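Local coordinates for type III secretion system effector protein ExoU (Pseudomonas fluorescens, PDB 4QMK) that probably acts as a patatin-like phospholipase effector delivered by type III secretion, and is thought to reach the plasma membrane through a domain that binds phosphatidylinositol 4,5-bisphosphate, at residues L470-R473 with K474-Q478; A479-A482 with L483-A486. All coordinates share one frame; numbering follows the deposited sequence.

Contact 1. Residues L470-R473 with K474-Q478; sequences LRFR and KDAQQ
Arg471 and Asp475, one helical turn apart, form the salt bridge between the two segments. NH1 of Arg471 comes within 2.7 Å of OD1 of Asp475, with the carboxylate oxygen at the edge of the guanidinium and near its plane. The two flat groups are turned 72° against each other. One carboxylate oxygen does the gripping, for OD2 of Asp475 stays 3.8 Å from the same NH1. Two torsions bring the partners together. In Arg471, CG lies opposite the backbone N (chi1 -165°) and the chain then bends at chi2, which returns the guanidinium along the helix to the aspartate one turn on. NZ of Lys474 is a further positive charge, 6.7 Å from NH1 of Arg471, and its extended chain leads away from the pair.

Four backbone bonds carry the helix through the same residues, from the N atoms of Lys474, Asp475, Ala476 and Gln477 to the carbonyls of Leu470, Arg471, Phe472 and Arg473. The straightest is Asp475 N to Arg471 O, 2.9 Å long with an N-H...O angle of 175°. Arg471 and Asp475 are thus linked twice, by main chain and by charge. The Gln477 side chain packs over Arg473 O, its CB 3.6 Å from that oxygen.

The apolar contribution is small: CE2 of the Phe472 ring meets CB of Ala476 obliquely at 4.3 Å.

Beyond the two segments, Phe472 makes a cation-pi contact with Arg515, and Arg473 reaches away to a salt bridge with Asp450 and a hydrogen bond to Met448 O. Helix 450-461 packs on Leu470 and Arg473, helix 441-446 on Phe472 and Arg473, helix 517-526 on Phe472 and Ala476, and helix 501-513 on Asp475 and Ala476.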
ATOM      1  N   LEU A 470       8.687   6.275  45.419  1.00 32.82           N
ATOM      2  CA  LEU A 470       7.526   6.931  44.762  1.00 34.85           C
ATOM      3  C   LEU A 470       7.864   8.354  44.294  1.00 34.24           C
ATOM      4  O   LEU A 470       7.421   8.792  43.237  1.00 33.65           O
ATOM      5  CB  LEU A 470       6.278   6.970  45.672  1.00 37.12           C
ATOM      6  CG  LEU A 470       5.651   5.603  45.981  1.00 38.69           C
ATOM      7  CD1 LEU A 470       4.696   5.662  47.144  1.00 40.31           C
ATOM      8  CD2 LEU A 470       4.952   4.982  44.788  1.00 38.77           C
ATOM      9  N   ARG A 471       8.645   9.075  45.070  1.00 34.05           N
ATOM     10  CA  ARG A 471       9.003  10.430  44.688  1.00 38.47           C
ATOM     11  C   ARG A 471       9.774  10.407  43.398  1.00 36.69           C
ATOM     12  O   ARG A 471       9.502  11.210  42.518  1.00 39.89           O
ATOM     13  CB  ARG A 471       9.814  11.120  45.796  1.00 40.74           C
ATOM     14  CG  ARG A 471       9.933  12.612  45.661  1.00 47.35           C
ATOM     15  CD  ARG A 471       8.610  13.328  45.844  1.00 59.05           C
ATOM     16  NE  ARG A 471       8.763  14.748  46.272  1.00 62.26           N
ATOM     17  CZ  ARG A 471       8.910  15.789  45.444  1.00 62.76           C
ATOM     18  NH1 ARG A 471       8.922  15.632  44.122  1.00 71.12           N
ATOM     19  NH2 ARG A 471       9.054  16.998  45.937  1.00 66.38           N
ATOM     20  N   PHE A 472      10.750   9.518  43.266  1.00 34.03           N
ATOM     21  CA  PHE A 472      11.514   9.481  42.025  1.00 30.04           C
ATOM     22  C   PHE A 472      10.612   9.221  40.861  1.00 28.14           C
ATOM     23  O   PHE A 472      10.782   9.804  39.792  1.00 25.51           O
ATOM     24  CB  PHE A 472      12.612   8.404  42.054  1.00 31.79           C
ATOM     25  CG  PHE A 472      13.236   8.157  40.706  1.00 28.91           C
ATOM     26  CD1 PHE A 472      14.260   8.940  40.265  1.00 26.88           C
ATOM     27  CD2 PHE A 472      12.724   7.169  39.860  1.00 27.96           C
ATOM     28  CE1 PHE A 472      14.821   8.729  39.018  1.00 27.19           C
ATOM     29  CE2 PHE A 472      13.260   6.962  38.603  1.00 26.53           C
ATOM     30  CZ  PHE A 472      14.328   7.728  38.185  1.00 26.40           C
ATOM     31  N   ARG A 473       9.636   8.334  41.048  1.00 29.87           N
ATOM     32  CA  ARG A 473       8.716   8.025  39.945  1.00 29.55           C
ATOM     33  C   ARG A 473       7.825   9.194  39.609  1.00 30.58           C
ATOM     34  O   ARG A 473       7.582   9.428  38.433  1.00 28.94           O
ATOM     35  CB  ARG A 473       7.881   6.785  40.206  1.00 31.89           C
ATOM     36  CG  ARG A 473       8.687   5.494  40.052  1.00 35.17           C
ATOM     37  CD  ARG A 473       8.975   5.158  38.600  1.00 33.42           C
ATOM     38  NE  ARG A 473       7.753   4.654  37.934  1.00 32.44           N
ATOM     39  CZ  ARG A 473       7.355   3.390  37.957  1.00 31.53           C
ATOM     40  NH1 ARG A 473       8.055   2.484  38.585  1.00 30.95           N
ATOM     41  NH2 ARG A 473       6.237   3.046  37.354  1.00 32.98           N
ATOM     42  N   LYS A 474       7.379   9.970  40.610  1.00 33.15           N
ATOM     43  CA  LYS A 474       6.559  11.135  40.301  1.00 36.62           C
ATOM     44  C   LYS A 474       7.416  12.140  39.529  1.00 33.36           C
ATOM     45  O   LYS A 474       6.987  12.657  38.499  1.00 31.70           O
ATOM     46  CB  LYS A 474       5.995  11.810  41.552  1.00 46.92           C
ATOM     47  CG  LYS A 474       4.733  12.576  41.244  1.00 58.69           C
ATOM     48  CD  LYS A 474       4.280  13.578  42.303  1.00 72.91           C
ATOM     49  CE  LYS A 474       2.968  14.214  41.817  1.00 82.27           C
ATOM     50  NZ  LYS A 474       2.439  15.350  42.626  1.00 91.63           N
ATOM     51  N   ASP A 475       8.632  12.413  39.990  1.00 30.22           N
ATOM     52  CA  ASP A 475       9.449  13.352  39.259  1.00 30.50           C
ATOM     53  C   ASP A 475       9.705  12.853  37.853  1.00 29.61           C
ATOM     54  O   ASP A 475       9.702  13.636  36.928  1.00 31.69           O
ATOM     55  CB  ASP A 475      10.810  13.598  39.915  1.00 32.39           C
ATOM     56  CG  ASP A 475      10.719  14.221  41.274  1.00 34.87           C
ATOM     57  OD1 ASP A 475       9.708  14.880  41.623  1.00 39.96           O
ATOM     58  OD2 ASP A 475      11.689  14.033  42.013  1.00 37.44           O
ATOM     59  N   ALA A 476       9.945  11.555  37.666  1.00 28.67           N
ATOM     60  CA  ALA A 476      10.203  11.066  36.323  1.00 26.99           C
ATOM     61  C   ALA A 476       8.983  11.171  35.453  1.00 26.85           C
ATOM     62  O   ALA A 476       9.135  11.498  34.296  1.00 28.57           O
ATOM     63  CB  ALA A 476      10.721   9.645  36.358  1.00 28.43           C
ATOM     64  N   GLN A 477       7.777  10.871  35.971  1.00 28.58           N
ATOM     65  CA  GLN A 477       6.546  11.122  35.204  1.00 31.28           C
ATOM     66  C   GLN A 477       6.491  12.584  34.778  1.00 31.84           C
ATOM     67  O   GLN A 477       6.104  12.886  33.666  1.00 34.47           O
ATOM     68  CB  GLN A 477       5.239  10.801  35.996  1.00 39.46           C
ATOM     69  CG  GLN A 477       4.719   9.354  35.913  1.00 46.10           C
ATOM     70  CD  GLN A 477       4.138   8.745  37.242  1.00 57.44           C
ATOM     71  OE1 GLN A 477       4.055   9.392  38.327  1.00 55.52           O
ATOM     72  NE2 GLN A 477       3.780   7.438  37.156  1.00 56.55           N
ATOM     73  N   GLN A 478       6.908  13.511  35.632  1.00 33.72           N
ATOM     74  CA  GLN A 478       6.850  14.918  35.237  1.00 35.01           C
ATOM     75  C   GLN A 478       7.899  15.304  34.210  1.00 30.28           C
ATOM     76  O   GLN A 478       7.606  16.040  33.273  1.00 30.26           O
ATOM     77  CB  GLN A 478       6.922  15.838  36.444  1.00 40.27           C
ATOM     78  CG  GLN A 478       5.720  15.665  37.350  1.00 42.97           C
ATOM     79  CD  GLN A 478       5.792  16.476  38.642  1.00 52.09           C
ATOM     80  OE1 GLN A 478       6.778  17.203  38.939  1.00 51.46           O
ATOM     81  NE2 GLN A 478       4.723  16.373  39.426  1.00 62.48           N
TER

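Contact 2. Residues A479-A482 with L483-A486; sequences ALQA and LDTA
From Ala479 to Ala486 the chain runs through two unbroken turns of alpha-helix, in which the four carbonyls of 479-482 accept the N-H groups of 483-486 in order. The bond from Leu483 N to Ala479 O is the most bent of these, with an N-H...O angle of 145°, while that from Asp484 N to Leu480 O is straighter. Gln481 O has two donors. Thr485 N approaches it at 2.9 Å, and the Thr485 hydroxyl adds a weak bond, OG1 to Gln481 O 3.4 Å. That second bond depends on the threonine torsion: OG1 lies beside its own backbone N (chi1 -74°) and so faces back down the helix toward the preceding turn.

Side-chain meetings are looser. The Gln481 chain bends at chi2, bringing its carboxamide over the next turn, where NE2 stands 3.7 Å from OG1 of Thr485 and 3.9 Å from OD2 of Asp484. Neither approach counts as a hydrogen bond. The amide is turned 83° from the Asp484 carboxylate, close to perpendicular. Asp484 has firmer partners elsewhere, since its OD1 accepts hydrogen bonds from Asn534 and Gln532; two donors therefore hold one carboxylate oxygen. CB of Leu483 lies 3.4 Å from Leu480 O, and CB of Ala486 packs on Ala482 O.

Leu483 is buried, resting on Ala506 and Leu510 of helix 501-513 and on Phe535 and Leu538 of helix 533-544. Buried Ala486 and partly exposed Ala479 also meet helix 501-513, while Gln481 and Ala482 are exposed. This is consistent with an amphipathic helix packed against helices 501-513 and 533-544, and the threonine is a familiar case of a hydroxyl bonding back to the carbonyl one turn earlier.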
ATOM      1  N   ALA A 479       9.115  14.814  34.347  1.00 26.42           N
ATOM      2  CA  ALA A 479      10.146  15.202  33.403  1.00 24.75           C
ATOM      3  C   ALA A 479       9.834  14.606  32.049  1.00 26.88           C
ATOM      4  O   ALA A 479      10.085  15.269  31.035  1.00 28.29           O
ATOM      5  CB  ALA A 479      11.500  14.738  33.884  1.00 24.67           C
ATOM      6  N   LEU A 480       9.313  13.356  32.002  1.00 25.72           N
ATOM      7  CA  LEU A 480       8.981  12.716  30.698  1.00 27.36           C
ATOM      8  C   LEU A 480       7.847  13.462  30.054  1.00 28.56           C
ATOM      9  O   LEU A 480       7.837  13.657  28.842  1.00 29.29           O
ATOM     10  CB  LEU A 480       8.636  11.205  30.818  1.00 26.73           C
ATOM     11  CG  LEU A 480       9.814  10.322  31.209  1.00 26.53           C
ATOM     12  CD1 LEU A 480       9.388   8.979  31.755  1.00 27.06           C
ATOM     13  CD2 LEU A 480      10.775  10.152  30.044  1.00 26.78           C
ATOM     14  N   GLN A 481       6.882  13.887  30.858  1.00 31.78           N
ATOM     15  CA  GLN A 481       5.777  14.705  30.335  1.00 34.08           C
ATOM     16  C   GLN A 481       6.321  15.996  29.734  1.00 33.56           C
ATOM     17  O   GLN A 481       5.967  16.345  28.617  1.00 37.23           O
ATOM     18  CB  GLN A 481       4.763  14.984  31.411  1.00 37.30           C
ATOM     19  CG  GLN A 481       3.552  15.748  30.896  1.00 46.28           C
ATOM     20  CD  GLN A 481       2.808  15.004  29.787  1.00 51.01           C
ATOM     21  OE1 GLN A 481       2.350  13.881  29.999  1.00 60.33           O
ATOM     22  NE2 GLN A 481       2.628  15.652  28.619  1.00 48.77           N
ATOM     23  N   ALA A 482       7.224  16.682  30.434  1.00 32.23           N
ATOM     24  CA  ALA A 482       7.844  17.925  29.894  1.00 32.57           C
ATOM     25  C   ALA A 482       8.539  17.638  28.562  1.00 31.39           C
ATOM     26  O   ALA A 482       8.527  18.437  27.655  1.00 36.73           O
ATOM     27  CB  ALA A 482       8.845  18.540  30.902  1.00 30.53           C
ATOM     28  N   LEU A 483       9.157  16.493  28.447  1.00 30.78           N
ATOM     29  CA  LEU A 483       9.868  16.146  27.204  1.00 30.88           C
ATOM     30  C   LEU A 483       8.877  15.954  26.113  1.00 33.11           C
ATOM     31  O   LEU A 483       9.076  16.457  25.008  1.00 35.12           O
ATOM     32  CB  LEU A 483      10.701  14.871  27.358  1.00 27.90           C
ATOM     33  CG  LEU A 483      11.470  14.471  26.131  1.00 28.71           C
ATOM     34  CD1 LEU A 483      12.436  15.582  25.779  1.00 31.80           C
ATOM     35  CD2 LEU A 483      12.216  13.175  26.364  1.00 26.98           C
ATOM     36  N   ASP A 484       7.824  15.187  26.391  1.00 34.56           N
ATOM     37  CA  ASP A 484       6.785  14.980  25.386  1.00 38.07           C
ATOM     38  C   ASP A 484       6.230  16.332  24.918  1.00 38.39           C
ATOM     39  O   ASP A 484       6.045  16.555  23.718  1.00 38.83           O
ATOM     40  CB  ASP A 484       5.650  14.116  25.934  1.00 40.99           C
ATOM     41  CG  ASP A 484       4.583  13.840  24.898  1.00 45.15           C
ATOM     42  OD1 ASP A 484       4.850  13.095  23.923  1.00 50.84           O
ATOM     43  OD2 ASP A 484       3.481  14.366  25.051  1.00 49.76           O
ATOM     44  N   THR A 485       5.988  17.231  25.869  1.00 37.94           N
ATOM     45  CA  THR A 485       5.459  18.551  25.545  1.00 39.61           C
ATOM     46  C   THR A 485       6.392  19.329  24.646  1.00 39.96           C
ATOM     47  O   THR A 485       5.958  19.942  23.678  1.00 43.40           O
ATOM     48  CB  THR A 485       5.166  19.382  26.808  1.00 41.05           C
ATOM     49  OG1 THR A 485       3.983  18.880  27.449  1.00 41.22           O
ATOM     50  CG2 THR A 485       4.940  20.855  26.453  1.00 42.35           C
ATOM     51  N   ALA A 486       7.675  19.327  24.959  1.00 37.66           N
ATOM     52  CA  ALA A 486       8.616  20.063  24.133  1.00 38.63           C
ATOM     53  C   ALA A 486       8.646  19.550  22.694  1.00 40.66           C
ATOM     54  O   ALA A 486       8.857  20.322  21.787  1.00 45.17           O
ATOM     55  CB  ALA A 486       9.996  20.028  24.751  1.00 37.27           C
TER

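In the fold
Contacts 1 and 2 follow each other directly along helix 464-491, their centres 13 Å apart; their segments adjoin in the sequence and belong to one continuous helix. Both lie well out from the middle of the molecule, about 29 and 28 Å from the chain's centre, and on the same side of it. Helix 501-513 runs alongside both. The other neighbours change along the way: helices 441-446, 450-461 and 517-526 at 470-478 give way to helix 533-544 at 479-486. The probable nucleophile elbow of the patatin-like phospholipase, at Gly102, Ser104 and Gly106, belongs to neither contact; both are structural packing within helical surroundings.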